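Side-chain contacts in ABC transporter ATP-binding protein (Leptospira interrogans serovar Copenhageni, PDB 4HZI), which probably binds and hydrolyses ATP as the ATPase subunit of an orphan ABC transporter involved in manganese utilization and tolerance: residues T75-I80 against I196-C201; G89-R92 against T97-E100; A102-R107 against G135-I140; L174-K179 against S202-T207. One frame throughout, in Å; residues are numbered along the deposited sequence.

Contact 1: T75-I80 against I196-C201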
loop_
_atom_site.group_PDB
_atom_site.type_symbol
_atom_site.label_atom_id
_atom_site.label_comp_id
_atom_site.label_asym_id
_atom_site.label_seq_id
_atom_site.Cartn_x
_atom_site.Cartn_y
_atom_site.Cartn_z
ATOM N N THR A 75 16.579 -1.917 -5.097
ATOM C CA THR A 75 17.982 -2.051 -5.518
ATOM C C THR A 75 18.156 -2.224 -7.015
ATOM O O THR A 75 18.980 -1.602 -7.661
ATOM C CB THR A 75 18.667 -3.186 -4.731
ATOM O OG1 THR A 75 18.565 -2.892 -3.333
ATOM C CG2 THR A 75 20.117 -3.301 -5.118
ATOM N N LEU A 76 17.324 -3.070 -7.617
ATOM C CA LEU A 76 17.378 -3.303 -9.020
ATOM C C LEU A 76 17.097 -2.061 -9.851
ATOM O O LEU A 76 17.837 -1.790 -10.839
ATOM C CB LEU A 76 16.438 -4.513 -9.367
ATOM C CG LEU A 76 16.500 -5.076 -10.786
ATOM C CD1 LEU A 76 17.900 -5.424 -11.288
ATOM C CD2 LEU A 76 15.620 -6.322 -10.831
ATOM N N VAL A 77 16.107 -1.285 -9.423
ATOM C CA VAL A 77 15.716 -0.046 -10.099
ATOM C C VAL A 77 16.904 0.913 -10.031
ATOM O O VAL A 77 17.286 1.498 -11.054
ATOM C CB VAL A 77 14.486 0.584 -9.432
ATOM C CG1 VAL A 77 14.257 1.999 -9.932
ATOM C CG2 VAL A 77 13.241 -0.273 -9.686
ATOM N N ASN A 78 17.502 1.011 -8.837
ATOM C CA ASN A 78 18.700 1.844 -8.651
ATOM C C ASN A 78 19.873 1.472 -9.554
ATOM O O ASN A 78 20.570 2.345 -10.094
ATOM C CB ASN A 78 19.143 1.854 -7.187
ATOM C CG ASN A 78 18.154 2.543 -6.285
ATOM O OD1 ASN A 78 17.317 3.309 -6.730
ATOM N ND2 ASN A 78 18.249 2.274 -5.008
ATOM N N LEU A 79 20.061 0.181 -9.781
ATOM C CA LEU A 79 21.081 -0.318 -10.643
ATOM C C LEU A 79 20.730 -0.003 -12.085
ATOM O O LEU A 79 21.550 0.500 -12.845
ATOM C CB LEU A 79 21.248 -1.807 -10.371
ATOM C CG LEU A 79 22.493 -2.468 -10.934
ATOM C CD1 LEU A 79 22.852 -3.727 -10.175
ATOM C CD2 LEU A 79 22.308 -2.786 -12.417
ATOM N N ILE A 80 19.468 -0.259 -12.479
ATOM C CA ILE A 80 19.055 0.120 -13.847
ATOM C C ILE A 80 19.187 1.645 -14.128
ATOM O O ILE A 80 19.532 2.043 -15.237
ATOM C CB ILE A 80 17.628 -0.419 -14.136
ATOM C CG1 ILE A 80 17.642 -1.946 -14.129
ATOM C CG2 ILE A 80 17.088 0.089 -15.467
ATOM C CD1 ILE A 80 16.305 -2.635 -14.077
ATOM N N ILE A 196 10.524 3.683 -16.344
ATOM C CA ILE A 196 10.370 2.845 -15.164
ATOM C C ILE A 196 9.290 3.399 -14.252
ATOM O O ILE A 196 9.366 4.545 -13.826
ATOM C CB ILE A 196 11.673 2.768 -14.346
ATOM C CG1 ILE A 196 12.836 2.245 -15.160
ATOM C CG2 ILE A 196 11.427 1.896 -13.127
ATOM C CD1 ILE A 196 14.183 2.290 -14.411
ATOM N N MET A 197 8.254 2.611 -13.976
ATOM C CA MET A 197 7.225 3.010 -13.038
ATOM C C MET A 197 7.364 2.171 -11.758
ATOM O O MET A 197 7.030 0.995 -11.712
ATOM C CB MET A 197 5.839 2.843 -13.625
ATOM C CG MET A 197 5.597 3.860 -14.730
ATOM S SD MET A 197 3.978 3.634 -15.408
ATOM C CE MET A 197 4.459 2.580 -16.765
ATOM N N ASP A 198 7.904 2.807 -10.735
ATOM C CA ASP A 198 8.287 2.150 -9.504
ATOM C C ASP A 198 7.170 2.287 -8.468
ATOM O O ASP A 198 7.063 3.334 -7.817
ATOM C CB ASP A 198 9.591 2.821 -9.013
ATOM C CG ASP A 198 10.216 2.123 -7.812
ATOM O OD1 ASP A 198 9.753 1.023 -7.427
ATOM O OD2 ASP A 198 11.196 2.701 -7.265
ATOM N N GLU A 199 6.290 1.288 -8.378
ATOM C CA GLU A 199 5.203 1.270 -7.394
ATOM C C GLU A 199 4.284 2.502 -7.590
ATOM O O GLU A 199 3.989 3.208 -6.623
ATOM C CB GLU A 199 5.807 1.306 -5.981
ATOM C CG GLU A 199 6.584 0.041 -5.648
ATOM C CD GLU A 199 5.673 -1.094 -5.210
ATOM O OE1 GLU A 199 4.423 -0.936 -5.309
ATOM O OE2 GLU A 199 6.193 -2.143 -4.767
ATOM N N PRO A 200 3.914 2.811 -8.847
ATOM C CA PRO A 200 3.159 4.023 -9.138
ATOM C C PRO A 200 1.785 4.060 -8.469
ATOM O O PRO A 200 1.241 5.155 -8.335
ATOM C CB PRO A 200 2.975 3.955 -10.646
ATOM C CG PRO A 200 2.917 2.500 -10.924
ATOM C CD PRO A 200 4.001 1.946 -10.030
ATOM N N CYS A 201 1.240 2.922 -8.015
ATOM C CA CYS A 201 -0.066 2.966 -7.326
ATOM C C CYS A 201 0.038 3.168 -5.807
ATOM O O CYS A 201 -0.968 3.070 -5.094
ATOM C CB CYS A 201 -0.898 1.751 -7.628
ATOM S SG CYS A 201 -1.390 1.709 -9.374
#
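The Walker A helix and the Walker B strand of an ABC ATPase face each other here, with Val77 and Ile80 of the helix set against Ile196 and Asp198 of the strand. Helix 75-80 runs nearly antiparallel to strand 196-198, the axes 153° apart and 10.6 Å from each other at closest approach, a separation that side chains alone must fill. The closest touch is at Ile196, two residues before Asp198, where the branch methyl of Ile80 meets the tip of Ile196, CG2 to CD1 at 3.8 Å. One turn earlier, Val77 turns CG1 anti to its own nitrogen (chi1 168°), and this one methyl serves two neighbours: it lies 4.3 Å from Ile196 CG2 and 4.1 Å from Asp198 OD2. The aspartate at the end of the strand thus has a hydrocarbon flank, and no hydrogen bond joins the two segments. As is usual for the Walker B aspartate of this family, the side chain of Asp198 lies near the P-loop; the next residue, Glu199, is hydrogen-bonded through OE2 to His232. Ile230 of the adjoining strand 227-231 packs on both Val77 and Ile196, while on other sides of the helix Leu76 and Leu79 rest on Leu37 and Ile40 of strand 36-42.

Contact 2: G89-R92 against T97-E100; sequences GTIR and TYGE
Ile91 and Tyr98 meet through both backbone and side chain. Tyr98 N donates to Ile91 O over 3.1 Å, arriving 23° out of the carbonyl plane, and the same oxygen takes a CA-H...O contact from Thr97 CA at 3.3 Å. Beside them Arg92 and Thr97 form an antiparallel, non-hydrogen-bonded pair. Because strands 90-93 and 96-97 follow one another and run antiparallel, this is the far end of a beta-hairpin at the margin of the antiparallel sheet, and just beyond Thr97 the chain leaves the pairing for a 3-10 turn.

The apolar part is carried by the tyrosine ring. Ile91, with CG1 anti to its nitrogen (chi1 173°), lays its longer branch over one ring face: CG1 is 3.8 Å from the Tyr98 centroid in a CH-pi contact, and CD1 reaches CZ at 3.6 Å. The phenol OH is hydrogen-bonded to Ile80 O, at the end of the P-loop helix. On the other side of the hairpin Thr97 CG2 sits over a face of the Arg92 guanidinium, 3.4 Å from NH1.

Charge is linked through water. Glu100 folds back on Thr97, so that OE2 accepts from Thr97 OG1 through its anti lone pair and from Thr97 N, 2.8 Å away, from well above the carboxylate plane. A water that accepts from Arg92 NH1 and donates to Glu100 OE2 spans the gap between the two opposite charges, whose nearest atoms remain 4.7 Å apart.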
loop_
_atom_site.group_PDB
_atom_site.type_symbol
_atom_site.label_atom_id
_atom_site.label_comp_id
_atom_site.label_asym_id
_atom_site.label_seq_id
_atom_site.Cartn_x
_atom_site.Cartn_y
_atom_site.Cartn_z
ATOM N N GLY A 89 28.358 -9.250 -13.761
ATOM C CA GLY A 89 27.352 -9.375 -14.807
ATOM C C GLY A 89 27.349 -8.163 -15.710
ATOM O O GLY A 89 28.119 -7.225 -15.514
ATOM N N THR A 90 26.464 -8.171 -16.707
ATOM C CA THR A 90 26.479 -7.175 -17.736
ATOM C C THR A 90 25.075 -6.605 -17.928
ATOM O O THR A 90 24.114 -7.372 -17.943
ATOM C CB THR A 90 26.937 -7.789 -19.070
ATOM O OG1 THR A 90 28.246 -8.356 -18.906
ATOM C CG2 THR A 90 27.000 -6.737 -20.151
ATOM N N ILE A 91 24.990 -5.284 -18.058
ATOM C CA ILE A 91 23.706 -4.595 -18.300
ATOM C C ILE A 91 23.932 -3.665 -19.473
ATOM O O ILE A 91 24.999 -3.017 -19.588
ATOM C CB ILE A 91 23.174 -3.922 -17.023
ATOM C CG1 ILE A 91 21.931 -3.069 -17.357
ATOM C CG2 ILE A 91 24.257 -3.095 -16.337
ATOM C CD1 ILE A 91 21.166 -2.633 -16.141
ATOM N N ARG A 92 22.967 -3.650 -20.404
ATOM C CA ARG A 92 23.103 -2.872 -21.610
ATOM C C ARG A 92 21.807 -2.134 -21.899
ATOM O O ARG A 92 20.710 -2.654 -21.626
ATOM C CB ARG A 92 23.363 -3.776 -22.809
ATOM C CG ARG A 92 24.654 -4.550 -22.808
ATOM C CD ARG A 92 24.669 -5.531 -23.975
ATOM N NE ARG A 92 25.716 -6.521 -23.793
ATOM C CZ ARG A 92 26.963 -6.415 -24.239
ATOM N NH1 ARG A 92 27.364 -5.346 -24.937
ATOM N NH2 ARG A 92 27.823 -7.401 -23.994
ATOM N N THR A 97 26.972 -1.341 -23.191
ATOM C CA THR A 97 27.065 -1.609 -21.771
ATOM C C THR A 97 27.058 -0.289 -21.014
ATOM O O THR A 97 27.399 0.773 -21.555
ATOM C CB THR A 97 28.340 -2.394 -21.373
ATOM O OG1 THR A 97 29.482 -1.560 -21.581
ATOM C CG2 THR A 97 28.469 -3.669 -22.182
ATOM N N TYR A 98 26.674 -0.372 -19.760
ATOM C CA TYR A 98 26.608 0.783 -18.907
ATOM C C TYR A 98 27.996 1.410 -18.709
ATOM O O TYR A 98 28.110 2.619 -18.583
ATOM C CB TYR A 98 25.959 0.427 -17.594
ATOM C CG TYR A 98 24.448 0.518 -17.585
ATOM C CD1 TYR A 98 23.685 0.263 -18.739
ATOM C CD2 TYR A 98 23.785 0.837 -16.437
ATOM C CE1 TYR A 98 22.314 0.341 -18.713
ATOM C CE2 TYR A 98 22.415 0.896 -16.394
ATOM C CZ TYR A 98 21.684 0.658 -17.566
ATOM O OH TYR A 98 20.330 0.723 -17.548
ATOM N N GLY A 99 29.025 0.594 -18.799
ATOM C CA GLY A 99 30.390 1.101 -18.779
ATOM C C GLY A 99 30.690 2.030 -19.950
ATOM O O GLY A 99 31.610 2.835 -19.872
ATOM N N GLU A 100 29.906 1.958 -21.026
ATOM C CA GLU A 100 30.213 2.758 -22.209
ATOM C C GLU A 100 29.422 4.026 -22.257
ATOM O O GLU A 100 29.659 4.835 -23.141
ATOM C CB GLU A 100 29.977 1.963 -23.489
ATOM C CG GLU A 100 30.692 0.626 -23.526
ATOM C CD GLU A 100 30.142 -0.246 -24.634
ATOM O OE1 GLU A 100 30.253 0.153 -25.816
ATOM O OE2 GLU A 100 29.585 -1.305 -24.323
HETATM O O HOH W 1 29.647 -3.754 -25.773
#

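Contact 3: A102-R107 against G135-I140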
loop_
_atom_site.group_PDB
_atom_site.type_symbol
_atom_site.label_atom_id
_atom_site.label_comp_id
_atom_site.label_asym_id
_atom_site.label_seq_id
_atom_site.Cartn_x
_atom_site.Cartn_y
_atom_site.Cartn_z
ATOM N N ALA A 102 28.164 7.509 -20.291
ATOM C CA ALA A 102 28.121 8.442 -19.188
ATOM C C ALA A 102 26.767 8.333 -18.498
ATOM O O ALA A 102 25.711 8.441 -19.138
ATOM C CB ALA A 102 28.375 9.857 -19.663
ATOM N N ILE A 103 26.790 8.090 -17.195
ATOM C CA ILE A 103 25.550 7.881 -16.439
ATOM C C ILE A 103 24.587 9.064 -16.581
ATOM O O ILE A 103 23.387 8.851 -16.671
ATOM C CB ILE A 103 25.818 7.470 -14.953
ATOM C CG1 ILE A 103 25.592 5.964 -14.772
ATOM C CG2 ILE A 103 24.869 8.153 -13.977
ATOM C CD1 ILE A 103 26.210 5.087 -15.842
ATOM N N GLN A 104 25.089 10.296 -16.647
ATOM C CA GLN A 104 24.189 11.422 -16.941
ATOM C C GLN A 104 23.393 11.237 -18.257
ATOM O O GLN A 104 22.225 11.672 -18.372
ATOM C CB GLN A 104 24.977 12.739 -16.969
ATOM C CG GLN A 104 24.806 13.566 -18.226
ATOM C CD GLN A 104 25.662 14.818 -18.218
ATOM O OE1 GLN A 104 25.438 15.726 -17.430
ATOM N NE2 GLN A 104 26.652 14.860 -19.090
ATOM N N ASP A 105 24.030 10.638 -19.253
ATOM C CA ASP A 105 23.395 10.431 -20.557
ATOM C C ASP A 105 22.422 9.281 -20.484
ATOM O O ASP A 105 21.331 9.334 -21.065
ATOM C CB ASP A 105 24.435 10.200 -21.642
ATOM C CG ASP A 105 25.237 11.456 -21.947
ATOM O OD1 ASP A 105 24.732 12.573 -21.726
ATOM O OD2 ASP A 105 26.388 11.326 -22.385
ATOM N N LEU A 106 22.797 8.246 -19.742
ATOM C CA LEU A 106 21.873 7.145 -19.448
ATOM C C LEU A 106 20.575 7.670 -18.865
ATOM O O LEU A 106 19.508 7.401 -19.396
ATOM C CB LEU A 106 22.513 6.187 -18.462
ATOM C CG LEU A 106 21.670 5.002 -18.063
ATOM C CD1 LEU A 106 21.792 3.979 -19.185
ATOM C CD2 LEU A 106 22.138 4.438 -16.720
ATOM N N ARG A 107 20.665 8.461 -17.806
ATOM C CA ARG A 107 19.484 8.993 -17.124
ATOM C C ARG A 107 18.569 9.903 -17.942
ATOM O O ARG A 107 17.363 9.919 -17.736
ATOM C CB ARG A 107 19.899 9.661 -15.821
ATOM C CG ARG A 107 20.587 8.669 -14.888
ATOM C CD ARG A 107 20.297 8.907 -13.419
ATOM N NE ARG A 107 21.452 9.432 -12.702
ATOM C CZ ARG A 107 22.157 8.785 -11.779
ATOM N NH1 ARG A 107 21.850 7.552 -11.412
ATOM N NH2 ARG A 107 23.181 9.393 -11.202
ATOM N N GLY A 135 10.950 17.970 -14.771
ATOM C CA GLY A 135 11.479 16.742 -15.326
ATOM C C GLY A 135 12.546 16.931 -16.369
ATOM O O GLY A 135 13.201 15.991 -16.730
ATOM N N LEU A 136 12.698 18.140 -16.901
ATOM C CA LEU A 136 13.723 18.381 -17.933
ATOM C C LEU A 136 15.136 18.046 -17.417
ATOM O O LEU A 136 15.478 18.296 -16.252
ATOM C CB LEU A 136 13.669 19.814 -18.417
ATOM C CG LEU A 136 12.419 20.148 -19.239
ATOM C CD1 LEU A 136 12.278 21.661 -19.322
ATOM C CD2 LEU A 136 12.435 19.528 -20.628
ATOM N N PHE A 137 15.909 17.477 -18.331
ATOM C CA PHE A 137 17.311 17.069 -18.165
ATOM C C PHE A 137 18.223 18.277 -18.021
ATOM O O PHE A 137 18.274 19.148 -18.912
ATOM C CB PHE A 137 17.743 16.252 -19.405
ATOM C CG PHE A 137 19.247 16.121 -19.580
ATOM C CD1 PHE A 137 20.007 15.329 -18.712
ATOM C CD2 PHE A 137 19.906 16.780 -20.630
ATOM C CE1 PHE A 137 21.389 15.208 -18.881
ATOM C CE2 PHE A 137 21.288 16.652 -20.802
ATOM C CZ PHE A 137 22.024 15.865 -19.929
ATOM N N HIS A 138 18.939 18.316 -16.898
ATOM C CA HIS A 138 19.928 19.355 -16.631
ATOM C C HIS A 138 21.310 18.738 -16.838
ATOM O O HIS A 138 21.666 17.782 -16.145
ATOM C CB HIS A 138 19.772 19.905 -15.195
ATOM C CG HIS A 138 18.343 20.014 -14.737
ATOM N ND1 HIS A 138 17.422 20.841 -15.349
ATOM C CD2 HIS A 138 17.677 19.391 -13.734
ATOM C CE1 HIS A 138 16.254 20.724 -14.742
ATOM N NE2 HIS A 138 16.381 19.850 -13.759
ATOM N N THR A 139 22.058 19.244 -17.822
ATOM C CA THR A 139 23.489 18.917 -17.951
ATOM C C THR A 139 24.198 19.386 -16.678
ATOM O O THR A 139 23.907 20.474 -16.161
ATOM C CB THR A 139 24.122 19.545 -19.218
ATOM O OG1 THR A 139 23.948 18.648 -20.325
ATOM C CG2 THR A 139 25.623 19.816 -19.041
ATOM N N ILE A 140 25.105 18.553 -16.168
ATOM C CA ILE A 140 25.720 18.803 -14.857
ATOM C C ILE A 140 26.355 20.194 -14.855
ATOM O O ILE A 140 27.189 20.498 -15.716
ATOM C CB ILE A 140 26.777 17.726 -14.494
ATOM C CG1 ILE A 140 26.101 16.379 -14.181
ATOM C CG2 ILE A 140 27.630 18.175 -13.309
ATOM C CD1 ILE A 140 25.467 16.297 -12.803
#
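Gln104 reaches from its helix to Ile140, where OE1 accepts the backbone N-H across 3.1 Å. The bond is straight, with 162° at the hydrogen, and the donor arrives close to the line of the C=O bond. The same oxygen lies 3.4 Å from Ile140 CG1, so the amide end is held against both the backbone and the CG1 methylene of the same residue. Nearer the helix, the aliphatic stem of Gln104 touches Phe137: CG comes in at the edge of the ring, in its plane, 3.8 Å from CE1. The amide and the ring stand almost perpendicular, 82° apart, so the amide does not lie flat on the ring. The glutamine backbone joins in as well, Gln104 O lying 3.7 Å from Phe137 CE1.

Behind these first contacts the two sides are positioned differently. The first torsion of the glutamine (chi1 127°) is away from the staggered positions, and beyond CG the chain runs extended. Thr139 N lies over one face of the phenylalanine ring, toward the rim, and the Phe137 side chain also packs on Asn190. One turn further along the helix, Arg107 lies with Ile103 CG2 over the centre of its guanidinium face and gives NH1 to Tyr81 O, while Leu106 turns inward to Tyr98.

This is surface packing away from the nucleotide-binding motifs: a short helix leading into strand 110-113 of the mixed sheet touches the irregular loop between helices 128-133 and 148-160, which probably belong to the helical subdomain characteristic of ABC ATPases.

Contact 4: L174-K179 against S202-T207; sequences LSSGEK and SSLDLT
A small van der Waals touch of a leucine methyl on polar atoms, backed by a water bridge, joins Ser176 of the ABC signature sequence LSSGE to Leu204 of the D-loop, where the start of helix 176-188 passes the loop leading into helix 206-222. One methyl makes the direct contact: Leu204 CD2 lies 3.7 Å from Ser176 OG and 3.6 Å from Ser176 O, and at 4.0 Å from Gly177 N it also brushes the first turn of the helix. No direct hydrogen bond crosses. Instead a water stands among Ser176 OG, Ser203 O and Asp205 N; it accepts from Asp205 N and donates to Ser203 O, and the water O is 3.0 Å from Ser176 OG. With chi1 at 60°, OG of Ser176 is placed between its own nitrogen and carbonyl carbon, within range of both the water and the leucine methyl.

Each segment is also fixed at a helix start. Ser175 and Glu178 form a capping box, in which Glu178 OE1 takes the Ser175 N-H at 3.1 Å while the return bond to Ser175 OG is weak. Asp205 is the N-cap of the second helix: its OD1 receives a weak bond from Thr207 N and a hydrogen bond from Ala208 N.

The other carboxylate oxygen, Asp205 OD2, leaves the chain altogether, forming a salt bridge to Arg68 and a hydrogen bond to Asn69 N, both of the second subunit. Signature motif and D-loop side by side, with the D-loop aspartate reaching the partner's Walker A loop, is an arrangement characteristic of the ABC ATPase dimer interface.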
loop_
_atom_site.group_PDB
_atom_site.type_symbol
_atom_site.label_atom_id
_atom_site.label_comp_id
_atom_site.label_asym_id
_atom_site.label_seq_id
_atom_site.Cartn_x
_atom_site.Cartn_y
_atom_site.Cartn_z
ATOM N N LEU A 174 -4.430 18.546 -6.750
ATOM C CA LEU A 174 -4.930 17.434 -7.540
ATOM C C LEU A 174 -5.364 16.267 -6.641
ATOM O O LEU A 174 -4.809 16.086 -5.540
ATOM C CB LEU A 174 -3.839 16.950 -8.499
ATOM C CG LEU A 174 -3.319 17.959 -9.534
ATOM C CD1 LEU A 174 -2.139 17.335 -10.261
ATOM C CD2 LEU A 174 -4.391 18.361 -10.523
ATOM N N SER A 175 -6.319 15.482 -7.137
ATOM C CA SER A 175 -6.676 14.194 -6.534
ATOM C C SER A 175 -5.433 13.257 -6.559
ATOM O O SER A 175 -4.471 13.478 -7.314
ATOM C CB SER A 175 -7.859 13.579 -7.274
ATOM O OG SER A 175 -7.439 12.903 -8.467
ATOM N N SER A 176 -5.435 12.231 -5.727
ATOM C CA SER A 176 -4.258 11.428 -5.549
ATOM C C SER A 176 -3.938 10.703 -6.862
ATOM O O SER A 176 -2.786 10.620 -7.206
ATOM C CB SER A 176 -4.447 10.425 -4.399
ATOM O OG SER A 176 -5.543 9.594 -4.711
ATOM N N GLY A 177 -4.960 10.259 -7.599
ATOM C CA GLY A 177 -4.733 9.545 -8.899
ATOM C C GLY A 177 -4.218 10.488 -9.995
ATOM O O GLY A 177 -3.337 10.146 -10.797
ATOM N N GLU A 178 -4.756 11.699 -9.987
ATOM C CA GLU A 178 -4.299 12.775 -10.870
ATOM C C GLU A 178 -2.858 13.174 -10.652
ATOM O O GLU A 178 -2.181 13.460 -11.626
ATOM C CB GLU A 178 -5.188 14.017 -10.689
ATOM C CG GLU A 178 -6.577 13.794 -11.211
ATOM C CD GLU A 178 -7.558 14.930 -10.928
ATOM O OE1 GLU A 178 -7.341 15.748 -10.009
ATOM O OE2 GLU A 178 -8.580 14.957 -11.637
ATOM N N LYS A 179 -2.371 13.214 -9.409
ATOM C CA LYS A 179 -0.951 13.500 -9.187
ATOM C C LYS A 179 -0.083 12.500 -9.927
ATOM O O LYS A 179 0.944 12.875 -10.492
ATOM C CB LYS A 179 -0.616 13.478 -7.719
ATOM C CG LYS A 179 -1.179 14.683 -6.998
ATOM C CD LYS A 179 -0.887 14.623 -5.518
ATOM C CE LYS A 179 -1.680 15.704 -4.810
ATOM N NZ LYS A 179 -1.245 15.765 -3.417
ATOM N N SER A 202 1.251 3.423 -5.322
ATOM C CA SER A 202 1.471 3.711 -3.921
ATOM C C SER A 202 0.571 4.880 -3.479
ATOM O O SER A 202 0.415 5.882 -4.230
ATOM C CB SER A 202 2.957 4.021 -3.654
ATOM O OG SER A 202 3.394 5.213 -4.316
ATOM N N SER A 203 -0.056 4.691 -2.313
ATOM C CA SER A 203 -0.951 5.658 -1.701
ATOM C C SER A 203 -2.276 5.773 -2.401
ATOM O O SER A 203 -3.057 6.674 -2.054
ATOM C CB SER A 203 -0.341 7.069 -1.666
ATOM O OG SER A 203 0.964 7.015 -1.164
ATOM N N LEU A 204 -2.544 4.942 -3.417
ATOM C CA LEU A 204 -3.814 5.061 -4.118
ATOM C C LEU A 204 -4.786 4.035 -3.590
ATOM O O LEU A 204 -4.495 2.843 -3.553
ATOM C CB LEU A 204 -3.625 4.890 -5.615
ATOM C CG LEU A 204 -2.648 5.851 -6.265
ATOM C CD1 LEU A 204 -2.795 5.667 -7.743
ATOM C CD2 LEU A 204 -2.948 7.288 -5.881
ATOM N N ASP A 205 -5.964 4.489 -3.192
ATOM C CA ASP A 205 -7.058 3.575 -2.948
ATOM C C ASP A 205 -7.631 3.085 -4.273
ATOM O O ASP A 205 -7.196 3.507 -5.379
ATOM C CB ASP A 205 -8.120 4.191 -2.008
ATOM C CG ASP A 205 -8.892 5.352 -2.598
ATOM O OD1 ASP A 205 -9.010 5.517 -3.845
ATOM O OD2 ASP A 205 -9.423 6.129 -1.765
ATOM N N LEU A 206 -8.625 2.238 -4.181
ATOM C CA LEU A 206 -9.158 1.551 -5.361
ATOM C C LEU A 206 -9.646 2.535 -6.470
ATOM O O LEU A 206 -9.435 2.308 -7.658
ATOM C CB LEU A 206 -10.274 0.663 -4.855
ATOM C CG LEU A 206 -11.215 -0.236 -5.603
ATOM C CD1 LEU A 206 -12.004 -0.985 -4.537
ATOM C CD2 LEU A 206 -12.158 0.544 -6.484
ATOM N N THR A 207 -10.276 3.616 -6.058
ATOM C CA THR A 207 -10.886 4.595 -6.955
ATOM C C THR A 207 -9.776 5.396 -7.644
ATOM O O THR A 207 -9.797 5.622 -8.863
ATOM C CB THR A 207 -11.824 5.536 -6.160
ATOM O OG1 THR A 207 -12.820 4.767 -5.439
ATOM C CG2 THR A 207 -12.543 6.507 -7.077
HETATM O O HOH W 2 -6.125 7.471 -2.685
#

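Contacts 1, 2 and 3 are linked by direct touches, whereas contact 4 adjoins only contact 1, through the sequence. The Walker A helix of contact 1 meets contact 2 where Leu79 CD2 lies 3.9 Å from Ile91 CD1. Contact 2 in turn touches the helix of contact 3, Tyr98 CE2 to Leu106 CD2 at 3.6 Å. The D-loop of contact 4 follows the Walker B segment at Cys201, although the centres of contacts 1 and 4 are 19 Å apart. Asp198 of contact 1 lies near the chain's own P-loop, while Asp205 of contact 4 reaches that of the second subunit, sites presumably for ATP. Contact 1 has its centre about 5 Å from the chain's centre.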